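Local coordinates for protein metallophosphoesterase (Clostridium thermocellum, PDB 4J6O) that acts as a manganese-binding phosphatase of the calcineurin-like family, the 2',3'-phosphatase component of the bacterial Pnkp-Hen1 RNA repair system, at residues Asp15-Ile20 / Gly231-Tyr236; Leu203-His208 / Ile221-Gly226. One frame throughout, in Å; residues are numbered along the deposited sequence.

Interaction 1: Asp15-Ile20 / Gly231-Tyr236; sequences DIIGDI and GKLTAY. With MN (manganese (II) ion), chain J.
Three backbone hydrogen bonds join the two segments. Ile16 and Tyr236 form an antiparallel hydrogen-bonded pair. Ile16 N gives its hydrogen to Tyr236 O over 2.8 Å, arriving 29° out of the carbonyl plane. Tyr236 N answers to Ile16 O at 2.8 Å, this time in the carbonyl plane. Further along, Gly18 N meets Thr234 O at 3.2 Å, almost along the C=O axis, so pairing continues just past the end of the strand. There the chain leaves the sheet for the metal site beside it. Asp19 leaves the backbone pointing away from 231-236, and its OD2 binds the manganese at 2.2 Å; a water, His21 and Asp65 are also ligands.

Packing follows on both faces of the sheet. On one, the side chains of Ile16 and Tyr236 run alongside each other, with Ile16 CD1 4.2 Å from Tyr236 CD1. On the other, Ile17 CG1 lies 4.0 Å from Ala235 CB, and helix 24-33 covers Ile17. Leu233 holds CG anti to its backbone N (chi1 -172°), which brings CD1 to 3.3 Å from Asp19 O. The Leu233 and Ile20 side chains cross obliquely, Leu233 CD1 to Ile20 CG1. This is the calcineurin-like metallophosphoesterase arrangement: a central strand runs into a loop carrying the Asp-x-His motif, Asp19 and His21, which supplies metal ligands at the strand's C-terminal end.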
loop_
_atom_site.group_PDB
_atom_site.type_symbol
_atom_site.label_atom_id
_atom_site.label_comp_id
_atom_site.label_asym_id
_atom_site.label_seq_id
_atom_site.Cartn_x
_atom_site.Cartn_y
_atom_site.Cartn_z
ATOM N N ASP A 15 -5.723 11.369 1.221
ATOM C CA ASP A 15 -4.488 11.393 0.453
ATOM C C ASP A 15 -4.030 9.969 0.385
ATOM O O ASP A 15 -3.831 9.322 1.427
ATOM C CB ASP A 15 -3.481 12.302 1.135
ATOM C CG ASP A 15 -3.967 13.739 1.156
ATOM O OD1 ASP A 15 -4.338 14.248 0.091
ATOM O OD2 ASP A 15 -3.995 14.326 2.245
ATOM N N ILE A 16 -3.998 9.466 -0.838
ATOM C CA ILE A 16 -3.840 8.018 -1.082
ATOM C C ILE A 16 -2.410 7.765 -1.537
ATOM O O ILE A 16 -1.940 8.416 -2.471
ATOM C CB ILE A 16 -4.828 7.541 -2.167
ATOM C CG1 ILE A 16 -6.266 7.944 -1.802
ATOM C CG2 ILE A 16 -4.717 6.004 -2.336
ATOM C CD1 ILE A 16 -7.243 7.712 -2.914
ATOM N N ILE A 17 -1.677 6.890 -0.831
ATOM C CA ILE A 17 -0.202 6.842 -1.022
ATOM C C ILE A 17 0.168 5.424 -1.516
ATOM O O ILE A 17 -0.300 4.416 -0.963
ATOM C CB ILE A 17 0.528 7.152 0.288
ATOM C CG1 ILE A 17 0.289 8.643 0.646
ATOM C CG2 ILE A 17 2.041 6.972 0.139
ATOM C CD1 ILE A 17 0.862 9.103 1.938
ATOM N N GLY A 18 1.033 5.365 -2.532
ATOM C CA GLY A 18 1.447 4.090 -3.126
ATOM C C GLY A 18 2.552 3.400 -2.336
ATOM O O GLY A 18 2.834 3.709 -1.189
ATOM N N ASP A 19 3.148 2.379 -2.967
ATOM C CA ASP A 19 4.064 1.499 -2.238
ATOM C C ASP A 19 5.249 2.249 -1.645
ATOM O O ASP A 19 6.011 2.922 -2.357
ATOM C CB ASP A 19 4.647 0.479 -3.216
ATOM C CG ASP A 19 3.614 -0.292 -3.968
ATOM O OD1 ASP A 19 2.603 0.237 -4.517
ATOM O OD2 ASP A 19 3.875 -1.540 -4.105
ATOM N N ILE A 20 5.435 2.030 -0.356
ATOM C CA ILE A 20 6.478 2.680 0.386
ATOM C C ILE A 20 7.764 1.865 0.494
ATOM O O ILE A 20 8.846 2.441 0.368
ATOM C CB ILE A 20 5.949 3.071 1.771
ATOM C CG1 ILE A 20 4.779 4.091 1.601
ATOM C CG2 ILE A 20 7.058 3.626 2.647
ATOM C CD1 ILE A 20 3.859 4.179 2.858
ATOM N N GLY A 231 12.534 5.883 -8.117
ATOM C CA GLY A 231 11.492 6.661 -8.773
ATOM C C GLY A 231 10.976 7.739 -7.859
ATOM O O GLY A 231 11.736 8.633 -7.442
ATOM N N LYS A 232 9.694 7.660 -7.503
ATOM C CA LYS A 232 9.123 8.670 -6.619
ATOM C C LYS A 232 7.972 8.059 -5.857
ATOM O O LYS A 232 7.425 7.032 -6.265
ATOM C CB LYS A 232 8.672 9.896 -7.363
ATOM C CG LYS A 232 7.655 9.726 -8.412
ATOM C CD LYS A 232 7.822 10.931 -9.431
ATOM C CE LYS A 232 6.991 10.688 -10.672
ATOM N NZ LYS A 232 6.914 11.994 -11.409
ATOM N N LEU A 233 7.652 8.686 -4.743
ATOM C CA LEU A 233 6.524 8.261 -3.925
ATOM C C LEU A 233 5.399 9.245 -4.224
ATOM O O LEU A 233 5.598 10.481 -4.110
ATOM C CB LEU A 233 6.876 8.317 -2.456
ATOM C CG LEU A 233 5.840 7.718 -1.526
ATOM C CD1 LEU A 233 5.740 6.197 -1.789
ATOM C CD2 LEU A 233 6.196 7.967 -0.022
ATOM N N THR A 234 4.255 8.694 -4.624
ATOM C CA THR A 234 3.118 9.486 -5.070
ATOM C C THR A 234 1.945 9.424 -4.092
ATOM O O THR A 234 1.577 8.301 -3.595
ATOM C CB THR A 234 2.658 9.008 -6.478
ATOM O OG1 THR A 234 3.701 9.315 -7.404
ATOM C CG2 THR A 234 1.362 9.701 -6.878
ATOM N N ALA A 235 1.301 10.581 -3.894
ATOM C CA ALA A 235 -0.019 10.609 -3.243
ATOM C C ALA A 235 -1.031 11.116 -4.232
ATOM O O ALA A 235 -0.723 12.012 -5.035
ATOM C CB ALA A 235 -0.038 11.568 -2.015
ATOM N N TYR A 236 -2.237 10.578 -4.162
ATOM C CA TYR A 236 -3.354 11.038 -4.963
ATOM C C TYR A 236 -4.342 11.681 -4.010
ATOM O O TYR A 236 -4.809 11.047 -3.038
ATOM C CB TYR A 236 -3.980 9.826 -5.712
ATOM C CG TYR A 236 -5.147 10.158 -6.629
ATOM C CD1 TYR A 236 -6.448 10.297 -6.116
ATOM C CD2 TYR A 236 -4.973 10.244 -7.992
ATOM C CE1 TYR A 236 -7.516 10.583 -6.982
ATOM C CE2 TYR A 236 -6.028 10.503 -8.854
ATOM C CZ TYR A 236 -7.280 10.662 -8.340
ATOM O OH TYR A 236 -8.301 10.882 -9.225
HETATM MN MN MN J . 5.244 -3.206 -4.269
HETATM O O HOH W 1 6.292 -1.944 -5.893
#

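Interaction 2: Leu203-His208 / Ile221-Gly226; sequences LVVYGH and INIDTG
Strand 203-206 and strand 220-222 run parallel, and their backbone donors and acceptors match in turn. Ile221 N donates to Val204 O at 2.9 Å. Tyr206 N donates to Ile221 O at 3.0 Å. Ile223 N then donates to Tyr206 O at 2.8 Å, the straightest of the three at 167°. Each donor lies nearly along the axis of the carbonyl it meets.

Asn222 keeps CG anti to its backbone N (chi1 177°). Its OD1 accepts from Asp224 N at 3.0 Å, in the carbonyl plane, which makes an Asx turn. Its ND2 is bonded to Thr209 O, so both ends of the amide are used. A second Asx turn follows: Asp224 OD1 takes the hydrogen of Gly226 N from above the carboxylate plane. These turns lead the chain off the sheet beside the manganese centre of the calcineurin-like fold. There the close like charge of Asp19 may raise the pKa of Asp224, though the nearby manganese would oppose this.

Tyr206 has its ring in the crowded position between backbone N and carbonyl carbon (chi1 70°). Asn222 CB sits over one ring face, offset toward the rim, 4.0 Å from the centroid in a CH-pi contact. Trp194 meets this ring edge-to-face. Val205 CG2 touches Ile221 CG2 at 3.9 Å, alongside it, while the Ile223 side chain crosses that of Val205 obliquely, CD1 against CG1.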
loop_
_atom_site.group_PDB
_atom_site.type_symbol
_atom_site.label_atom_id
_atom_site.label_comp_id
_atom_site.label_asym_id
_atom_site.label_seq_id
_atom_site.Cartn_x
_atom_site.Cartn_y
_atom_site.Cartn_z
ATOM N N LEU A 203 -14.119 5.326 -8.871
ATOM C CA LEU A 203 -12.735 5.541 -9.225
ATOM C C LEU A 203 -11.890 4.552 -8.411
ATOM O O LEU A 203 -12.043 4.496 -7.189
ATOM C CB LEU A 203 -12.368 6.950 -8.806
ATOM C CG LEU A 203 -10.882 7.317 -8.793
ATOM C CD1 LEU A 203 -10.318 7.305 -10.194
ATOM C CD2 LEU A 203 -10.708 8.718 -8.167
ATOM N N VAL A 204 -10.997 3.782 -9.058
ATOM C CA VAL A 204 -10.169 2.841 -8.308
ATOM C C VAL A 204 -8.764 3.365 -8.293
ATOM O O VAL A 204 -8.147 3.515 -9.343
ATOM C CB VAL A 204 -10.136 1.420 -8.964
ATOM C CG1 VAL A 204 -9.363 0.445 -8.086
ATOM C CG2 VAL A 204 -11.576 0.950 -9.255
ATOM N N VAL A 205 -8.254 3.639 -7.089
ATOM C CA VAL A 205 -6.851 4.085 -6.946
ATOM C C VAL A 205 -6.109 2.883 -6.353
ATOM O O VAL A 205 -6.515 2.332 -5.325
ATOM C CB VAL A 205 -6.785 5.280 -6.027
ATOM C CG1 VAL A 205 -5.361 5.794 -5.909
ATOM C CG2 VAL A 205 -7.717 6.404 -6.537
ATOM N N TYR A 206 -5.033 2.486 -7.016
ATOM C CA TYR A 206 -4.332 1.268 -6.655
ATOM C C TYR A 206 -2.853 1.411 -6.930
ATOM O O TYR A 206 -2.425 2.473 -7.408
ATOM C CB TYR A 206 -4.970 0.044 -7.402
ATOM C CG TYR A 206 -4.721 0.039 -8.901
ATOM C CD1 TYR A 206 -5.411 0.895 -9.767
ATOM C CD2 TYR A 206 -3.833 -0.873 -9.433
ATOM C CE1 TYR A 206 -5.153 0.876 -11.128
ATOM C CE2 TYR A 206 -3.557 -0.914 -10.791
ATOM C CZ TYR A 206 -4.219 -0.015 -11.625
ATOM O OH TYR A 206 -3.974 -0.053 -12.965
ATOM N N GLY A 207 -2.063 0.382 -6.595
ATOM C CA GLY A 207 -0.611 0.485 -6.717
ATOM C C GLY A 207 -0.043 -0.893 -7.053
ATOM O O GLY A 207 0.577 -1.536 -6.178
ATOM N N HIS A 208 -0.255 -1.352 -8.284
ATOM C CA HIS A 208 0.141 -2.706 -8.613
ATOM C C HIS A 208 1.552 -2.755 -9.145
ATOM O O HIS A 208 2.487 -2.570 -8.385
ATOM C CB HIS A 208 -0.849 -3.370 -9.601
ATOM C CG HIS A 208 -0.727 -4.863 -9.652
ATOM N ND1 HIS A 208 0.035 -5.601 -8.774
ATOM C CD2 HIS A 208 -1.340 -5.750 -10.472
ATOM C CE1 HIS A 208 -0.070 -6.897 -9.091
ATOM N NE2 HIS A 208 -0.901 -7.002 -10.103
ATOM N N ILE A 221 -6.520 4.424 -11.551
ATOM C CA ILE A 221 -5.168 5.010 -11.643
ATOM C C ILE A 221 -4.201 4.242 -10.761
ATOM O O ILE A 221 -4.470 4.011 -9.575
ATOM C CB ILE A 221 -5.174 6.511 -11.253
ATOM C CG1 ILE A 221 -3.747 7.112 -11.378
ATOM C CG2 ILE A 221 -5.781 6.788 -9.876
ATOM C CD1 ILE A 221 -3.736 8.630 -11.287
ATOM N N ASN A 222 -3.084 3.857 -11.337
ATOM C CA ASN A 222 -2.069 3.132 -10.595
ATOM C C ASN A 222 -1.055 4.187 -10.158
ATOM O O ASN A 222 -0.455 4.878 -11.005
ATOM C CB ASN A 222 -1.406 2.132 -11.545
ATOM C CG ASN A 222 -0.255 1.348 -10.890
ATOM O OD1 ASN A 222 0.217 1.698 -9.819
ATOM N ND2 ASN A 222 0.216 0.290 -11.575
ATOM N N ILE A 223 -0.896 4.332 -8.858
ATOM C CA ILE A 223 0.022 5.365 -8.349
ATOM C C ILE A 223 1.330 4.820 -7.734
ATOM O O ILE A 223 2.032 5.524 -7.002
ATOM C CB ILE A 223 -0.686 6.275 -7.307
ATOM C CG1 ILE A 223 -1.109 5.498 -6.068
ATOM C CG2 ILE A 223 -1.881 7.016 -7.953
ATOM C CD1 ILE A 223 -1.560 6.467 -4.908
ATOM N N ASP A 224 1.667 3.561 -8.040
ATOM C CA ASP A 224 2.993 3.073 -7.633
ATOM C C ASP A 224 4.063 3.522 -8.610
ATOM O O ASP A 224 4.254 2.866 -9.642
ATOM C CB ASP A 224 2.988 1.536 -7.555
ATOM C CG ASP A 224 4.327 0.973 -7.101
ATOM O OD1 ASP A 224 5.208 1.785 -6.792
ATOM O OD2 ASP A 224 4.476 -0.286 -7.023
ATOM N N THR A 225 4.749 4.614 -8.263
ATOM C CA THR A 225 5.763 5.222 -9.124
ATOM C C THR A 225 7.143 4.787 -8.685
ATOM O O THR A 225 8.127 5.451 -8.991
ATOM C CB THR A 225 5.583 6.743 -9.127
ATOM O OG1 THR A 225 5.311 7.216 -7.792
ATOM C CG2 THR A 225 4.377 7.057 -10.017
ATOM N N GLY A 226 7.216 3.639 -8.005
ATOM C CA GLY A 226 8.471 2.952 -7.738
ATOM C C GLY A 226 9.495 3.725 -6.931
ATOM O O GLY A 226 10.688 3.746 -7.242
#

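From the N terminus, strand 14-17 comes first and runs into the metal-binding loop at Asp19. It waits more than 200 residues for strand 232-238, so interaction 1 closes a loop that spans most of the domain. Interaction 2 lies wholly within that loop. It closes a short one, from strand 203-206 through strand 215-216 to strand 220-222. The next strand along is 232-238, so the chain passes from one sheet to the other. The two sheets pack together, with Val205 on Ile16 and Ile221 on Tyr236 among the contacts, and Ile223 CD1 against Ile16 O just beyond strand 220-222. Thr225 OG1 is probably hydrogen-bonded to Lys232 O and Thr234 OG1. Both contacts end near the manganese.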